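Local coordinates for protein A-adding tRNA nucleotidyltransferase (Aquifex aeolicus, PDB 4WBY) that adds the terminal adenosine to tRNAs ending in CC, using ATP and magnesium to complete the 3' CCA end, at residues Glu186-Lys199 against Tyr226-Gly238. Numbering follows the deposited sequence.
Sequences EKLLKQAVNLGLLK and YRKYRVLEEIIEG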
ATOM      1  N   GLU A 186      -3.278 -19.062 -11.758  1.00 12.83           N
ATOM      2  CA  GLU A 186      -3.539 -19.640 -10.442  1.00 12.92           C
ATOM      3  C   GLU A 186      -2.764 -20.945 -10.230  1.00 12.04           C
ATOM      4  O   GLU A 186      -2.192 -21.166  -9.160  1.00 14.02           O
ATOM      5  CB  GLU A 186      -5.034 -19.893 -10.238  1.00 14.67           C
ATOM      6  CG  GLU A 186      -5.353 -20.373  -8.815  1.00 16.91           C
ATOM      7  CD  GLU A 186      -6.815 -20.678  -8.600  1.00 20.10           C
ATOM      8  OE1 GLU A 186      -7.433 -21.289  -9.494  1.00 25.62           O
ATOM      9  OE2 GLU A 186      -7.347 -20.314  -7.529  1.00 20.66           O
ATOM     10  N   LYS A 187      -2.752 -21.813 -11.237  1.00 12.64           N
ATOM     11  CA  LYS A 187      -1.992 -23.059 -11.133  1.00 12.87           C
ATOM     12  C   LYS A 187      -0.523 -22.762 -10.902  1.00 12.91           C
ATOM     13  O   LYS A 187       0.137 -23.403 -10.077  1.00 15.19           O
ATOM     14  CB  LYS A 187      -2.143 -23.910 -12.393  1.00 14.27           C
ATOM     15  CG  LYS A 187      -3.504 -24.499 -12.592  1.00 17.53           C
ATOM     16  CD  LYS A 187      -3.550 -25.307 -13.875  1.00 19.68           C
ATOM     17  CE  LYS A 187      -4.980 -25.719 -14.180  1.00 23.27           C
ATOM     18  NZ  LYS A 187      -5.090 -26.419 -15.487  1.00 26.83           N
ATOM     19  N   LEU A 188      -0.000 -21.804 -11.660  1.00 12.25           N
ATOM     20  CA  LEU A 188       1.413 -21.460 -11.554  1.00 13.08           C
ATOM     21  C   LEU A 188       1.737 -20.892 -10.181  1.00 12.25           C
ATOM     22  O   LEU A 188       2.786 -21.184  -9.617  1.00 13.49           O
ATOM     23  CB  LEU A 188       1.801 -20.460 -12.642  1.00 12.89           C
ATOM     24  CG  LEU A 188       1.759 -21.021 -14.064  1.00 13.02           C
ATOM     25  CD1 LEU A 188       1.810 -19.886 -15.083  1.00 15.42           C
ATOM     26  CD2 LEU A 188       2.905 -22.002 -14.276  1.00 14.55           C
ATOM     27  N   LEU A 189       0.840 -20.069  -9.649  1.00 12.00           N
ATOM     28  CA  LEU A 189       1.066 -19.455  -8.348  1.00 12.59           C
ATOM     29  C   LEU A 189       1.065 -20.522  -7.257  1.00 13.02           C
ATOM     30  O   LEU A 189       1.958 -20.555  -6.411  1.00 13.70           O
ATOM     31  CB  LEU A 189       0.015 -18.375  -8.076  1.00 12.93           C
ATOM     32  CG  LEU A 189       0.200 -17.515  -6.818  1.00 12.51           C
ATOM     33  CD1 LEU A 189      -0.359 -16.096  -7.039  1.00 14.74           C
ATOM     34  CD2 LEU A 189      -0.452 -18.157  -5.598  1.00 14.75           C
ATOM     35  N   LYS A 190       0.078 -21.408  -7.290  1.00 13.14           N
ATOM     36  CA  LYS A 190      -0.004 -22.467  -6.288  1.00 13.19           C
ATOM     37  C   LYS A 190       1.210 -23.388  -6.375  1.00 13.44           C
ATOM     38  O   LYS A 190       1.747 -23.816  -5.350  1.00 15.92           O
ATOM     39  CB  LYS A 190      -1.295 -23.279  -6.458  1.00 14.38           C
ATOM     40  CG  LYS A 190      -2.556 -22.482  -6.119  1.00 16.95           C
ATOM     41  CD  LYS A 190      -3.820 -23.256  -6.467  1.00 24.34           C
ATOM     42  CE  LYS A 190      -4.020 -24.447  -5.576  1.00 32.84           C
ATOM     43  NZ  LYS A 190      -5.379 -25.012  -5.796  1.00 39.49           N
ATOM     44  N   GLN A 191       1.644 -23.692  -7.594  1.00 14.45           N
ATOM     45  CA  GLN A 191       2.797 -24.562  -7.782  1.00 16.52           C
ATOM     46  C   GLN A 191       4.073 -23.908  -7.271  1.00 13.61           C
ATOM     47  O   GLN A 191       4.902 -24.574  -6.644  1.00 14.76           O
ATOM     48  CB  GLN A 191       2.938 -24.954  -9.257  1.00 18.22           C
ATOM     49  CG  GLN A 191       1.882 -25.984  -9.656  1.00 22.54           C
ATOM     50  CD  GLN A 191       1.946 -26.411 -11.107  1.00 29.83           C
ATOM     51  OE1 GLN A 191       2.760 -25.914 -11.885  1.00 32.11           O
ATOM     52  NE2 GLN A 191       1.078 -27.351 -11.477  1.00 30.01           N
ATOM     53  N   ALA A 192       4.226 -22.604  -7.503  1.00 13.23           N
ATOM     54  CA  ALA A 192       5.425 -21.915  -7.017  1.00 13.96           C
ATOM     55  C   ALA A 192       5.461 -21.925  -5.492  1.00 14.02           C
ATOM     56  O   ALA A 192       6.517 -22.126  -4.901  1.00 15.78           O
ATOM     57  CB  ALA A 192       5.493 -20.487  -7.542  1.00 15.17           C
ATOM     58  N   VAL A 193       4.310 -21.710  -4.853  1.00 14.00           N
ATOM     59  CA  VAL A 193       4.262 -21.774  -3.397  1.00 14.13           C
ATOM     60  C   VAL A 193       4.618 -23.194  -2.943  1.00 14.73           C
ATOM     61  O   VAL A 193       5.462 -23.387  -2.052  1.00 16.30           O
ATOM     62  CB  VAL A 193       2.877 -21.359  -2.845  1.00 14.01           C
ATOM     63  CG1 VAL A 193       2.801 -21.620  -1.342  1.00 17.19           C
ATOM     64  CG2 VAL A 193       2.610 -19.884  -3.142  1.00 15.53           C
ATOM     65  N   ASN A 194       4.018 -24.194  -3.581  1.00 14.05           N
ATOM     66  CA  ASN A 194       4.226 -25.571  -3.137  1.00 15.69           C
ATOM     67  C   ASN A 194       5.669 -26.029  -3.307  1.00 14.62           C
ATOM     68  O   ASN A 194       6.177 -26.809  -2.496  1.00 17.25           O
ATOM     69  CB  ASN A 194       3.302 -26.527  -3.891  1.00 18.65           C
ATOM     70  CG  ASN A 194       3.079 -27.827  -3.143  1.00 23.33           C
ATOM     71  OD1 ASN A 194       3.674 -28.861  -3.466  1.00 29.06           O
ATOM     72  ND2 ASN A 194       2.215 -27.783  -2.135  1.00 25.16           N
ATOM     73  N   LEU A 195       6.315 -25.548  -4.369  1.00 14.68           N
ATOM     74  CA  LEU A 195       7.698 -25.905  -4.677  1.00 14.70           C
ATOM     75  C   LEU A 195       8.706 -25.280  -3.715  1.00 15.22           C
ATOM     76  O   LEU A 195       9.884 -25.626  -3.751  1.00 18.48           O
ATOM     77  CB  LEU A 195       8.052 -25.496  -6.113  1.00 16.52           C
ATOM     78  CG  LEU A 195       7.519 -26.378  -7.240  1.00 15.17           C
ATOM     79  CD1 LEU A 195       7.634 -25.632  -8.568  1.00 16.75           C
ATOM     80  CD2 LEU A 195       8.274 -27.713  -7.293  1.00 17.32           C
ATOM     81  N   GLY A 196       8.247 -24.350  -2.881  1.00 15.33           N
ATOM     82  CA  GLY A 196       9.119 -23.681  -1.931  1.00 16.09           C
ATOM     83  C   GLY A 196       9.739 -22.409  -2.470  1.00 16.17           C
ATOM     84  O   GLY A 196      10.625 -21.844  -1.842  1.00 18.22           O
ATOM     85  N   LEU A 197       9.278 -21.936  -3.621  1.00 16.56           N
ATOM     86  CA  LEU A 197       9.963 -20.829  -4.276  1.00 16.34           C
ATOM     87  C   LEU A 197       9.767 -19.509  -3.544  1.00 16.69           C
ATOM     88  O   LEU A 197      10.605 -18.614  -3.621  1.00 17.78           O
ATOM     89  CB  LEU A 197       9.503 -20.708  -5.730  1.00 18.03           C
ATOM     90  CG  LEU A 197       9.668 -21.994  -6.543  1.00 18.44           C
ATOM     91  CD1 LEU A 197       9.314 -21.746  -7.994  1.00 21.47           C
ATOM     92  CD2 LEU A 197      11.085 -22.551  -6.404  1.00 19.90           C
ATOM     93  N   LEU A 198       8.663 -19.386  -2.828  1.00 17.81           N
ATOM     94  CA  LEU A 198       8.391 -18.165  -2.114  1.00 19.93           C
ATOM     95  C   LEU A 198       9.283 -18.102  -0.887  1.00 24.11           C
ATOM     96  O   LEU A 198       9.871 -17.063  -0.573  1.00 25.59           O
ATOM     97  CB  LEU A 198       6.912 -18.108  -1.732  1.00 23.26           C
ATOM     98  CG  LEU A 198       6.349 -16.846  -1.113  1.00 24.70           C
ATOM     99  CD1 LEU A 198       6.560 -15.664  -2.030  1.00 23.37           C
ATOM    100  CD2 LEU A 198       4.874 -17.055  -0.775  1.00 25.23           C
ATOM    101  N   LYS A 199       9.404 -19.238  -0.208  1.00 27.28           N
ATOM    102  CA  LYS A 199      10.181 -19.306   1.019  1.00 29.29           C
ATOM    103  C   LYS A 199      11.643 -18.929   0.766  1.00 31.59           C
ATOM    104  O   LYS A 199      12.309 -18.373   1.637  1.00 35.02           O
ATOM    105  CB  LYS A 199      10.084 -20.707   1.632  1.00 32.75           C
ATOM    106  CG  LYS A 199      10.872 -20.888   2.914  1.00 37.33           C
ATOM    107  CD  LYS A 199      10.606 -22.255   3.518  1.00 46.01           C
ATOM    108  CE  LYS A 199       9.164 -22.373   3.981  1.00 51.68           C
ATOM    109  NZ  LYS A 199       8.849 -21.365   5.035  1.00 56.35           N
ATOM    110  N   TYR A 226      -4.042 -13.884   0.557  1.00 13.39           N
ATOM    111  CA  TYR A 226      -2.852 -14.432   1.197  1.00 13.88           C
ATOM    112  C   TYR A 226      -3.197 -15.738   1.921  1.00 14.69           C
ATOM    113  O   TYR A 226      -2.452 -16.721   1.870  1.00 15.88           O
ATOM    114  CB  TYR A 226      -2.258 -13.461   2.218  1.00 14.58           C
ATOM    115  CG  TYR A 226      -1.380 -12.330   1.719  1.00 14.15           C
ATOM    116  CD1 TYR A 226      -1.339 -11.942   0.387  1.00 14.41           C
ATOM    117  CD2 TYR A 226      -0.591 -11.637   2.624  1.00 18.04           C
ATOM    118  CE1 TYR A 226      -0.516 -10.883  -0.026  1.00 14.60           C
ATOM    119  CE2 TYR A 226       0.213 -10.599   2.238  1.00 18.84           C
ATOM    120  CZ  TYR A 226       0.256 -10.220   0.917  1.00 15.78           C
ATOM    121  OH  TYR A 226       1.092  -9.183   0.583  1.00 16.80           O
ATOM    122  N   ARG A 227      -4.325 -15.724   2.628  1.00 14.66           N
ATOM    123  CA  ARG A 227      -4.785 -16.902   3.355  1.00 15.55           C
ATOM    124  C   ARG A 227      -5.102 -18.051   2.392  1.00 15.67           C
ATOM    125  O   ARG A 227      -4.635 -19.179   2.581  1.00 17.46           O
ATOM    126  CB  ARG A 227      -6.011 -16.556   4.203  1.00 15.81           C
ATOM    127  CG  ARG A 227      -6.461 -17.675   5.130  1.00 18.26           C
ATOM    128  CD  ARG A 227      -7.531 -17.191   6.096  1.00 20.63           C
ATOM    129  NE  ARG A 227      -8.822 -16.968   5.444  1.00 27.53           N
ATOM    130  CZ  ARG A 227      -9.781 -17.884   5.351  1.00 32.51           C
ATOM    131  NH1 ARG A 227      -9.593 -19.096   5.852  1.00 34.78           N
ATOM    132  NH2 ARG A 227     -10.924 -17.588   4.748  1.00 33.18           N
ATOM    133  N   LYS A 228      -5.886 -17.755   1.356  1.00 16.85           N
ATOM    134  CA  LYS A 228      -6.276 -18.760   0.372  1.00 18.34           C
ATOM    135  C   LYS A 228      -5.079 -19.483  -0.247  1.00 16.45           C
ATOM    136  O   LYS A 228      -5.121 -20.706  -0.441  1.00 19.15           O
ATOM    137  CB  LYS A 228      -7.116 -18.115  -0.733  1.00 18.84           C
ATOM    138  CG  LYS A 228      -7.568 -19.071  -1.831  1.00 21.48           C
ATOM    139  CD  LYS A 228      -8.500 -18.371  -2.809  1.00 24.37           C
ATOM    140  CE  LYS A 228      -8.906 -19.288  -3.951  1.00 28.25           C
ATOM    141  NZ  LYS A 228     -10.015 -18.723  -4.772  1.00 34.64           N
ATOM    142  N   TYR A 229      -4.025 -18.727  -0.560  1.00 15.72           N
ATOM    143  CA  TYR A 229      -2.872 -19.288  -1.258  1.00 16.36           C
ATOM    144  C   TYR A 229      -1.697 -19.598  -0.333  1.00 17.22           C
ATOM    145  O   TYR A 229      -0.607 -19.948  -0.798  1.00 18.72           O
ATOM    146  CB  TYR A 229      -2.457 -18.355  -2.403  1.00 16.58           C
ATOM    147  CG  TYR A 229      -3.543 -18.299  -3.452  1.00 15.01           C
ATOM    148  CD1 TYR A 229      -3.850 -19.424  -4.216  1.00 16.60           C
ATOM    149  CD2 TYR A 229      -4.295 -17.147  -3.651  1.00 16.34           C
ATOM    150  CE1 TYR A 229      -4.872 -19.395  -5.168  1.00 17.20           C
ATOM    151  CE2 TYR A 229      -5.306 -17.106  -4.599  1.00 17.98           C
ATOM    152  CZ  TYR A 229      -5.594 -18.228  -5.352  1.00 17.36           C
ATOM    153  OH  TYR A 229      -6.607 -18.177  -6.288  1.00 19.25           O
ATOM    154  N   ARG A 230      -1.938 -19.486   0.972  1.00 17.01           N
ATOM    155  CA  ARG A 230      -1.007 -19.949   2.007  1.00 17.62           C
ATOM    156  C   ARG A 230       0.358 -19.278   1.929  1.00 15.27           C
ATOM    157  O   ARG A 230       1.391 -19.920   2.146  1.00 18.13           O
ATOM    158  CB  ARG A 230      -0.831 -21.468   1.921  1.00 22.40           C
ATOM    159  CG  ARG A 230      -2.141 -22.238   1.963  1.00 29.12           C
ATOM    160  CD  ARG A 230      -1.900 -23.729   1.795  1.00 36.02           C
ATOM    161  NE  ARG A 230      -3.144 -24.481   1.659  1.00 40.47           N
ATOM    162  CZ  ARG A 230      -3.807 -25.012   2.679  1.00 45.15           C
ATOM    163  NH1 ARG A 230      -3.350 -24.864   3.915  1.00 46.29           N
ATOM    164  NH2 ARG A 230      -4.929 -25.686   2.466  1.00 46.95           N
ATOM    165  N   VAL A 231       0.376 -17.977   1.657  1.00 14.52           N
ATOM    166  CA  VAL A 231       1.658 -17.333   1.433  1.00 14.77           C
ATOM    167  C   VAL A 231       2.366 -16.887   2.721  1.00 16.09           C
ATOM    168  O   VAL A 231       3.587 -16.972   2.788  1.00 17.17           O
ATOM    169  CB  VAL A 231       1.528 -16.126   0.480  1.00 18.71           C
ATOM    170  CG1 VAL A 231       0.889 -16.547  -0.847  1.00 18.32           C
ATOM    171  CG2 VAL A 231       0.737 -15.022   1.107  1.00 21.36           C
ATOM    172  N   LEU A 232       1.629 -16.440   3.745  1.00 17.06           N
ATOM    173  CA  LEU A 232       2.286 -15.892   4.940  1.00 18.25           C
ATOM    174  C   LEU A 232       3.032 -16.976   5.715  1.00 18.53           C
ATOM    175  O   LEU A 232       4.044 -16.705   6.365  1.00 22.06           O
ATOM    176  CB  LEU A 232       1.282 -15.203   5.862  1.00 19.70           C
ATOM    177  CG  LEU A 232       0.722 -13.880   5.343  1.00 21.09           C
ATOM    178  CD1 LEU A 232      -0.381 -13.371   6.262  1.00 21.44           C
ATOM    179  CD2 LEU A 232       1.833 -12.841   5.189  1.00 23.16           C
ATOM    180  N   GLU A 233       2.544 -18.210   5.613  1.00 20.25           N
ATOM    181  CA  GLU A 233       3.188 -19.354   6.248  1.00 21.81           C
ATOM    182  C   GLU A 233       4.593 -19.602   5.695  1.00 20.59           C
ATOM    183  O   GLU A 233       5.429 -20.220   6.358  1.00 24.20           O
ATOM    184  CB  GLU A 233       2.323 -20.608   6.072  1.00 20.85           C
ATOM    185  CG  GLU A 233       0.968 -20.539   6.789  1.00 22.13           C
ATOM    186  CD  GLU A 233      -0.166 -19.958   5.940  1.00 22.00           C
ATOM    187  OE1 GLU A 233       0.091 -19.149   5.010  1.00 20.86           O
ATOM    188  OE2 GLU A 233      -1.331 -20.322   6.213  1.00 24.84           O
ATOM    189  N   GLU A 234       4.845 -19.107   4.483  1.00 19.81           N
ATOM    190  CA  GLU A 234       6.141 -19.249   3.828  1.00 20.99           C
ATOM    191  C   GLU A 234       7.110 -18.140   4.197  1.00 20.21           C
ATOM    192  O   GLU A 234       8.298 -18.219   3.873  1.00 22.94           O
ATOM    193  CB  GLU A 234       5.975 -19.254   2.305  1.00 23.16           C
ATOM    194  CG  GLU A 234       5.080 -20.352   1.783  1.00 24.74           C
ATOM    195  CD  GLU A 234       5.633 -21.708   2.098  1.00 28.85           C
ATOM    196  OE1 GLU A 234       6.709 -22.042   1.549  1.00 27.89           O
ATOM    197  OE2 GLU A 234       5.007 -22.428   2.909  1.00 29.91           O
ATOM    198  N   ILE A 235       6.595 -17.094   4.835  1.00 20.31           N
ATOM    199  CA  ILE A 235       7.368 -15.873   5.047  1.00 20.93           C
ATOM    200  C   ILE A 235       7.601 -15.565   6.522  1.00 22.17           C
ATOM    201  O   ILE A 235       8.719 -15.257   6.934  1.00 23.49           O
ATOM    202  CB  ILE A 235       6.669 -14.672   4.386  1.00 21.67           C
ATOM    203  CG1 ILE A 235       6.486 -14.932   2.889  1.00 22.19           C
ATOM    204  CG2 ILE A 235       7.479 -13.392   4.601  1.00 24.88           C
ATOM    205  CD1 ILE A 235       5.667 -13.871   2.188  1.00 21.88           C
ATOM    206  N   ILE A 236       6.546 -15.640   7.321  1.00 21.74           N
ATOM    207  CA  ILE A 236       6.663 -15.307   8.734  1.00 22.96           C
ATOM    208  C   ILE A 236       6.826 -16.582   9.546  1.00 25.77           C
ATOM    209  O   ILE A 236       5.891 -17.370   9.668  1.00 25.91           O
ATOM    210  CB  ILE A 236       5.442 -14.501   9.226  1.00 23.96           C
ATOM    211  CG1 ILE A 236       5.254 -13.253   8.358  1.00 24.87           C
ATOM    212  CG2 ILE A 236       5.598 -14.121  10.703  1.00 25.89           C
ATOM    213  CD1 ILE A 236       3.989 -12.478   8.659  1.00 26.34           C
ATOM    214  N   GLU A 237       8.028 -16.785  10.080  1.00 28.77           N
ATOM    215  CA  GLU A 237       8.325 -17.975  10.863  1.00 36.39           C
ATOM    216  C   GLU A 237       7.348 -18.119  12.024  1.00 35.06           C
ATOM    217  O   GLU A 237       7.164 -17.191  12.811  1.00 35.31           O
ATOM    218  CB  GLU A 237       9.762 -17.924  11.385  1.00 43.32           C
ATOM    219  CG  GLU A 237      10.594 -19.133  11.005  1.00 52.41           C
ATOM    220  CD  GLU A 237       9.975 -20.432  11.475  1.00 58.10           C
ATOM    221  OE1 GLU A 237       9.816 -21.352  10.643  1.00 59.99           O
ATOM    222  OE2 GLU A 237       9.650 -20.534  12.677  1.00 60.03           O
ATOM    223  N   GLY A 238       6.705 -19.280  12.107  1.00 35.93           N
ATOM    224  CA  GLY A 238       5.778 -19.564  13.186  1.00 36.46           C
ATOM    225  C   GLY A 238       4.383 -18.981  13.040  1.00 34.45           C
ATOM    226  O   GLY A 238       3.563 -19.109  13.953  1.00 36.21           O
TER
HETATM  227  O   HOH W   1      -9.970 -20.256  -7.132  1.00 34.87           O
HETATM  228  O   HOH W   2       7.063 -21.291  -1.059  1.00 18.83           O
HETATM  229  O   HOH W   3       9.781 -16.305   2.301  1.00 42.73           O
HETATM  230  O   HOH W   4      10.726 -17.454   4.533  1.00 43.00           O
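Tyr229 turns the edge of its ring to helix 183-194, and its hydroxyl donates a hydrogen bond to Glu186, OH to OE2 2.6 Å. The acid is reached on the anti side of its carboxylate, whose plane stands 67° from the ring. Glu186 gets there because CG lies anti to its backbone N (chi1 -174°) and the chain runs on extended. A water accepts a hydrogen bond from Lys228 NZ and donates one to Glu186 OE2 (2.7 Å), indirectly joining a charge pair too far apart for a salt bridge. Lys190 CG meets the ring edge, Leu189 CD2 comes within 3.8 Å of Tyr229 CG, and Lys228 lays its CG over one face. A phenylalanine in place of Tyr229 would probably leave Glu186 OE2 without its direct donor.

Further along, Val193 CG2 faces Val231 CG1 at 4.4 Å. Leu198 sends CD2 against Val231 CB (3.7 Å), two branched residues suited to burial; Glu234 adds its aliphatic root. Glu234, bent at chi2, carries OE1 to a water that also bonds Val193 O and Lys199 N. Lys199 NZ makes a weak 3.4 Å bond to Glu234 O.

Schellman motifs at Gly196 and Arg230 end the two helices; glycine suits the positive phi at Gly196, where a CB would press on the preceding carbonyl O. In this C-terminal, nucleotidyltransferase part of the protein, the helices probably belong to the neck. Behind them, Leu171 touches Tyr229 and Leu168 touches Val231, both from the ATP-binding segment on helix 165-177. At the seam's polar ends, water and the tyrosine hydroxyl probably help to offset the glutamate charges.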